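Local coordinates for phenazine biosynthesis protein, PhzF family (Bacillus anthracis, PDB 3EDN) that is probably an isomerase-type enzyme of the phenazine biosynthesis PhzF family with a diaminopimelate epimerase-like fold, at residues A[141-155]-A[167-181]. Residues are numbered along the deposited sequence; the frame is centred on the assembly and turned at random.
Sequences SIGLEVNDLDVSLPI and VPVKNLDVCERMKPN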
loop_
_atom_site.group_PDB
_atom_site.type_symbol
_atom_site.label_atom_id
_atom_site.label_comp_id
_atom_site.label_asym_id
_atom_site.label_seq_id
_atom_site.Cartn_x
_atom_site.Cartn_y
_atom_site.Cartn_z
ATOM N N SER A 141 -34.640 -19.996 14.908
ATOM C CA SER A 141 -33.766 -19.236 13.991
ATOM C C SER A 141 -32.686 -20.124 13.385
ATOM O O SER A 141 -32.133 -19.803 12.325
ATOM C CB SER A 141 -33.134 -18.027 14.696
ATOM O OG SER A 141 -32.075 -18.405 15.553
ATOM N N ILE A 142 -32.383 -21.225 14.071
ATOM C CA ILE A 142 -31.440 -22.215 13.554
ATOM C C ILE A 142 -32.121 -23.520 13.140
ATOM O O ILE A 142 -31.473 -24.557 13.018
ATOM C CB ILE A 142 -30.240 -22.466 14.517
ATOM C CG1 ILE A 142 -30.682 -22.858 15.930
ATOM C CG2 ILE A 142 -29.355 -21.220 14.605
ATOM C CD1 ILE A 142 -29.490 -23.118 16.873
ATOM N N GLY A 143 -33.432 -23.461 12.908
ATOM C CA GLY A 143 -34.148 -24.586 12.331
ATOM C C GLY A 143 -34.469 -25.710 13.297
ATOM O O GLY A 143 -34.743 -26.830 12.876
ATOM N N LEU A 144 -34.452 -25.402 14.595
ATOM C CA LEU A 144 -34.670 -26.391 15.641
ATOM C C LEU A 144 -35.943 -26.112 16.436
ATOM O O LEU A 144 -36.630 -25.114 16.212
ATOM C CB LEU A 144 -33.489 -26.391 16.605
ATOM C CG LEU A 144 -32.137 -26.765 15.999
ATOM C CD1 LEU A 144 -31.076 -26.597 17.084
ATOM C CD2 LEU A 144 -32.166 -28.177 15.479
ATOM N N GLU A 145 -36.247 -27.005 17.374
ATOM C CA GLU A 145 -37.307 -26.749 18.341
ATOM C C GLU A 145 -36.678 -26.567 19.711
ATOM O O GLU A 145 -35.503 -26.896 19.924
ATOM C CB GLU A 145 -38.356 -27.873 18.359
ATOM C CG GLU A 145 -39.046 -28.122 17.024
ATOM C CD GLU A 145 -39.959 -26.978 16.605
ATOM O OE1 GLU A 145 -40.377 -26.188 17.483
ATOM O OE2 GLU A 145 -40.260 -26.869 15.391
ATOM N N VAL A 146 -37.448 -26.037 20.650
ATOM C CA VAL A 146 -36.885 -25.636 21.934
ATOM C C VAL A 146 -36.291 -26.797 22.769
ATOM O O VAL A 146 -35.352 -26.608 23.558
ATOM C CB VAL A 146 -37.893 -24.766 22.747
ATOM C CG1 VAL A 146 -38.986 -25.629 23.410
ATOM C CG2 VAL A 146 -37.164 -23.935 23.770
ATOM N N ASN A 147 -36.817 -28.005 22.572
ATOM C CA ASN A 147 -36.307 -29.167 23.294
ATOM C C ASN A 147 -35.084 -29.796 22.635
ATOM O O ASN A 147 -34.603 -30.830 23.079
ATOM C CB ASN A 147 -37.396 -30.229 23.510
ATOM C CG ASN A 147 -37.892 -30.839 22.214
ATOM O OD1 ASN A 147 -37.668 -30.296 21.121
ATOM N ND2 ASN A 147 -38.596 -31.972 22.325
ATOM N N ASP A 148 -34.564 -29.145 21.594
ATOM C CA ASP A 148 -33.253 -29.524 21.044
ATOM C C ASP A 148 -32.105 -28.851 21.792
ATOM O O ASP A 148 -30.940 -29.251 21.641
ATOM C CB ASP A 148 -33.177 -29.158 19.564
ATOM C CG ASP A 148 -34.129 -29.955 18.720
ATOM O OD1 ASP A 148 -34.223 -31.180 18.938
ATOM O OD2 ASP A 148 -34.765 -29.363 17.829
ATOM N N LEU A 149 -32.417 -27.818 22.568
ATOM C CA LEU A 149 -31.405 -27.125 23.371
ATOM C C LEU A 149 -31.012 -27.962 24.585
ATOM O O LEU A 149 -31.825 -28.728 25.122
ATOM C CB LEU A 149 -31.918 -25.750 23.828
ATOM C CG LEU A 149 -32.350 -24.789 22.714
ATOM C CD1 LEU A 149 -32.976 -23.543 23.308
ATOM C CD2 LEU A 149 -31.172 -24.395 21.848
ATOM N N ASP A 150 -29.773 -27.805 25.025
ATOM C CA ASP A 150 -29.294 -28.453 26.233
ATOM C C ASP A 150 -29.600 -27.543 27.414
ATOM O O ASP A 150 -28.959 -26.509 27.579
ATOM C CB ASP A 150 -27.792 -28.701 26.115
ATOM C CG ASP A 150 -27.196 -29.344 27.350
ATOM O OD1 ASP A 150 -27.919 -29.572 28.356
ATOM O OD2 ASP A 150 -25.985 -29.632 27.322
ATOM N N VAL A 151 -30.581 -27.935 28.224
ATOM C CA VAL A 151 -31.043 -27.099 29.327
ATOM C C VAL A 151 -29.993 -26.952 30.442
ATOM O O VAL A 151 -30.044 -26.003 31.248
ATOM C CB VAL A 151 -32.383 -27.633 29.943
ATOM C CG1 VAL A 151 -33.412 -27.917 28.856
ATOM C CG2 VAL A 151 -32.142 -28.886 30.765
ATOM N N SER A 152 -29.025 -27.862 30.468
ATOM C CA SER A 152 -28.066 -27.925 31.575
ATOM C C SER A 152 -26.931 -26.906 31.481
ATOM O O SER A 152 -26.209 -26.685 32.456
ATOM C CB SER A 152 -27.471 -29.326 31.700
ATOM O OG SER A 152 -26.557 -29.580 30.650
ATOM N N LEU A 153 -26.782 -26.287 30.315
ATOM C CA LEU A 153 -25.702 -25.333 30.087
ATOM C C LEU A 153 -26.290 -24.022 29.573
ATOM O O LEU A 153 -27.264 -24.039 28.799
ATOM C CB LEU A 153 -24.694 -25.917 29.075
ATOM C CG LEU A 153 -23.799 -27.063 29.583
ATOM C CD1 LEU A 153 -22.885 -27.565 28.480
ATOM C CD2 LEU A 153 -22.992 -26.601 30.776
ATOM N N PRO A 154 -25.711 -22.888 30.000
ATOM C CA PRO A 154 -26.259 -21.575 29.670
ATOM C C PRO A 154 -25.981 -21.095 28.255
ATOM O O PRO A 154 -24.922 -21.375 27.689
ATOM C CB PRO A 154 -25.595 -20.631 30.688
ATOM C CG PRO A 154 -24.321 -21.300 31.056
ATOM C CD PRO A 154 -24.535 -22.794 30.887
ATOM N N ILE A 155 -26.953 -20.394 27.697
ATOM C CA ILE A 155 -26.773 -19.679 26.439
ATOM C C ILE A 155 -26.172 -18.331 26.794
ATOM O O ILE A 155 -26.708 -17.608 27.649
ATOM C CB ILE A 155 -28.100 -19.503 25.685
ATOM C CG1 ILE A 155 -28.777 -20.861 25.452
ATOM C CG2 ILE A 155 -27.870 -18.762 24.369
ATOM C CD1 ILE A 155 -30.258 -20.743 25.016
ATOM N N VAL A 167 -24.566 -21.509 22.015
ATOM C CA VAL A 167 -25.876 -22.131 22.193
ATOM C C VAL A 167 -25.722 -23.652 22.392
ATOM O O VAL A 167 -25.586 -24.405 21.413
ATOM C CB VAL A 167 -26.765 -21.885 20.961
ATOM C CG1 VAL A 167 -28.168 -22.457 21.191
ATOM C CG2 VAL A 167 -26.852 -20.397 20.658
ATOM N N PRO A 168 -25.724 -24.108 23.652
ATOM C CA PRO A 168 -25.608 -25.554 23.888
ATOM C C PRO A 168 -26.821 -26.330 23.360
ATOM O O PRO A 168 -27.974 -25.995 23.693
ATOM C CB PRO A 168 -25.502 -25.656 25.415
ATOM C CG PRO A 168 -24.981 -24.270 25.857
ATOM C CD PRO A 168 -25.711 -23.337 24.916
ATOM N N VAL A 169 -26.558 -27.338 22.526
ATOM C CA VAL A 169 -27.600 -28.251 22.037
ATOM C C VAL A 169 -27.324 -29.687 22.518
ATOM O O VAL A 169 -26.233 -29.996 23.002
ATOM C CB VAL A 169 -27.787 -28.166 20.492
ATOM C CG1 VAL A 169 -28.126 -26.737 20.069
ATOM C CG2 VAL A 169 -26.541 -28.655 19.789
ATOM N N LYS A 170 -28.324 -30.553 22.416
ATOM C CA LYS A 170 -28.239 -31.859 23.056
ATOM C C LYS A 170 -27.118 -32.754 22.526
ATOM O O LYS A 170 -26.407 -33.373 23.310
ATOM C CB LYS A 170 -29.589 -32.577 22.981
ATOM C CG LYS A 170 -30.591 -32.099 24.040
ATOM C CD LYS A 170 -31.955 -32.770 23.838
ATOM C CE LYS A 170 -32.856 -32.579 25.054
ATOM N NZ LYS A 170 -33.073 -31.178 25.428
ATOM N N ASN A 171 -26.957 -32.818 21.205
ATOM C CA ASN A 171 -26.005 -33.766 20.613
ATOM C C ASN A 171 -25.745 -33.518 19.132
ATOM O O ASN A 171 -26.266 -32.549 18.564
ATOM C CB ASN A 171 -26.459 -35.212 20.877
ATOM C CG ASN A 171 -27.858 -35.489 20.385
ATOM O OD1 ASN A 171 -28.308 -34.941 19.380
ATOM N ND2 ASN A 171 -28.565 -36.350 21.104
ATOM N N LEU A 172 -24.953 -34.396 18.498
ATOM C CA LEU A 172 -24.611 -34.224 17.079
ATOM C C LEU A 172 -25.804 -34.373 16.143
ATOM O O LEU A 172 -25.890 -33.688 15.114
ATOM C CB LEU A 172 -23.485 -35.168 16.666
ATOM C CG LEU A 172 -22.152 -34.945 17.356
ATOM C CD1 LEU A 172 -21.195 -36.092 17.011
ATOM C CD2 LEU A 172 -21.548 -33.560 17.019
ATOM N N ASP A 173 -26.741 -35.244 16.518
ATOM C CA ASP A 173 -27.947 -35.404 15.724
ATOM C C ASP A 173 -28.688 -34.078 15.602
ATOM O O ASP A 173 -29.218 -33.758 14.543
ATOM C CB ASP A 173 -28.862 -36.487 16.308
ATOM C CG ASP A 173 -28.347 -37.884 16.044
ATOM O OD1 ASP A 173 -27.412 -38.012 15.230
ATOM O OD2 ASP A 173 -28.862 -38.853 16.643
ATOM N N VAL A 174 -28.709 -33.297 16.683
ATOM C CA VAL A 174 -29.300 -31.965 16.639
ATOM C C VAL A 174 -28.502 -31.052 15.712
ATOM O O VAL A 174 -29.065 -30.347 14.879
ATOM C CB VAL A 174 -29.388 -31.332 18.055
ATOM C CG1 VAL A 174 -29.780 -29.878 17.960
ATOM C CG2 VAL A 174 -30.368 -32.110 18.944
ATOM N N CYS A 175 -27.181 -31.085 15.838
ATOM C CA CYS A 175 -26.357 -30.226 14.996
ATOM C C CYS A 175 -26.588 -30.501 13.516
ATOM O O CYS A 175 -26.600 -29.561 12.715
ATOM C CB CYS A 175 -24.885 -30.406 15.329
ATOM S SG CYS A 175 -24.426 -29.714 16.923
ATOM N N GLU A 176 -26.780 -31.778 13.171
ATOM C CA GLU A 176 -26.959 -32.204 11.769
ATOM C C GLU A 176 -28.238 -31.634 11.153
ATOM O O GLU A 176 -28.311 -31.429 9.935
ATOM C CB GLU A 176 -26.944 -33.742 11.665
ATOM C CG GLU A 176 -25.575 -34.373 11.962
ATOM C CD GLU A 176 -25.579 -35.903 12.023
ATOM O OE1 GLU A 176 -26.564 -36.536 11.585
ATOM O OE2 GLU A 176 -24.581 -36.475 12.516
ATOM N N ARG A 177 -29.244 -31.381 11.986
ATOM C CA ARG A 177 -30.526 -30.847 11.528
ATOM C C ARG A 177 -30.565 -29.332 11.376
ATOM O O ARG A 177 -31.506 -28.784 10.802
ATOM C CB ARG A 177 -31.632 -31.253 12.503
ATOM C CG ARG A 177 -31.984 -32.734 12.484
ATOM C CD ARG A 177 -32.793 -33.103 13.741
ATOM N NE ARG A 177 -33.842 -32.114 13.988
ATOM C CZ ARG A 177 -34.179 -31.674 15.198
ATOM N NH1 ARG A 177 -33.568 -32.137 16.282
ATOM N NH2 ARG A 177 -35.122 -30.760 15.319
HETATM N N MSE A 178 -29.570 -28.637 11.906
HETATM C CA MSE A 178 -29.624 -27.184 11.879
HETATM C C MSE A 178 -29.674 -26.583 10.493
HETATM O O MSE A 178 -29.043 -27.081 9.558
HETATM C CB MSE A 178 -28.442 -26.595 12.607
HETATM C CG MSE A 178 -28.526 -26.854 14.046
HETATM SE SE MSE A 178 -26.817 -26.408 14.825
HETATM C CE MSE A 178 -27.494 -26.349 16.527
ATOM N N LYS A 179 -30.427 -25.490 10.405
ATOM C CA LYS A 179 -30.571 -24.710 9.186
ATOM C C LYS A 179 -30.680 -23.251 9.595
ATOM O O LYS A 179 -31.711 -22.834 10.108
ATOM C CB LYS A 179 -31.832 -25.130 8.431
ATOM C CG LYS A 179 -31.796 -26.552 7.903
ATOM C CD LYS A 179 -32.971 -26.832 6.991
ATOM C CE LYS A 179 -32.897 -28.229 6.403
ATOM N NZ LYS A 179 -33.993 -28.456 5.421
ATOM N N PRO A 180 -29.605 -22.472 9.410
ATOM C CA PRO A 180 -29.611 -21.085 9.852
ATOM C C PRO A 180 -30.530 -20.180 9.030
ATOM O O PRO A 180 -30.498 -20.208 7.789
ATOM C CB PRO A 180 -28.147 -20.657 9.654
ATOM C CG PRO A 180 -27.667 -21.520 8.552
ATOM C CD PRO A 180 -28.312 -22.851 8.814
ATOM N N ASN A 181 -31.335 -19.399 9.738
ATOM C CA ASN A 181 -32.084 -18.300 9.153
ATOM C C ASN A 181 -31.426 -16.985 9.589
ATOM O O ASN A 181 -31.970 -16.241 10.402
ATOM C CB ASN A 181 -33.541 -18.362 9.626
ATOM C CG ASN A 181 -34.453 -17.461 8.829
ATOM O OD1 ASN A 181 -34.014 -16.692 7.973
ATOM N ND2 ASN A 181 -35.749 -17.541 9.123
HETATM O O HOH W 1 -36.368 -28.966 13.444
HETATM O O HOH W 2 -34.054 -28.473 10.335
HETATM O O HOH W 3 -24.566 -29.209 25.121
HETATM O O HOH W 4 -29.003 -24.380 25.771
HETATM O O HOH W 5 -31.213 -31.272 27.679
#
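Leu149 and Val169 form a single beta bridge: Asp150 N donates to Pro168 O (2.9 Å) and Lys170 N to Asp148 O (3.0 Å). At the far end, Lys179 N and Asn181 N donate to Ile142 O and Ser141 O. Between these two places, Arg177 forms a two-pronged salt bridge with Asp148 through NH1 and NH2. Arg177 NH1 meets Asp148 OD1 from above the carboxylate plane at 2.9 Å, and NH2 reaches OD2 on its syn side, but tilted from that plane. The two flat groups are turned 65° apart. Glu145 N donates to Asp148 OD2 at 2.8 Å, from the face opposite to Arg177 NH2. Leu144 CD2 lies over one face of the guanidinium. Leu144 CD1 packs against Val174 CG1 and, at 3.6 Å, against CE of Met178 (present as selenomethionine). Lys170 is bent at its last torsion (chi4 56°), which brings NZ to both Asn147 O and Leu149 O. Pro168 sits against Leu153 CB and Ile155 CG1, while Leu149 CD2 meets Val167 CG1. The loop after helix 135-141 is thus fixed to strand 163-168 and helix 172-177. Glu145 N probably steadies the carboxylate for Arg177, and the three bonds together would tend to stabilise its negative charge.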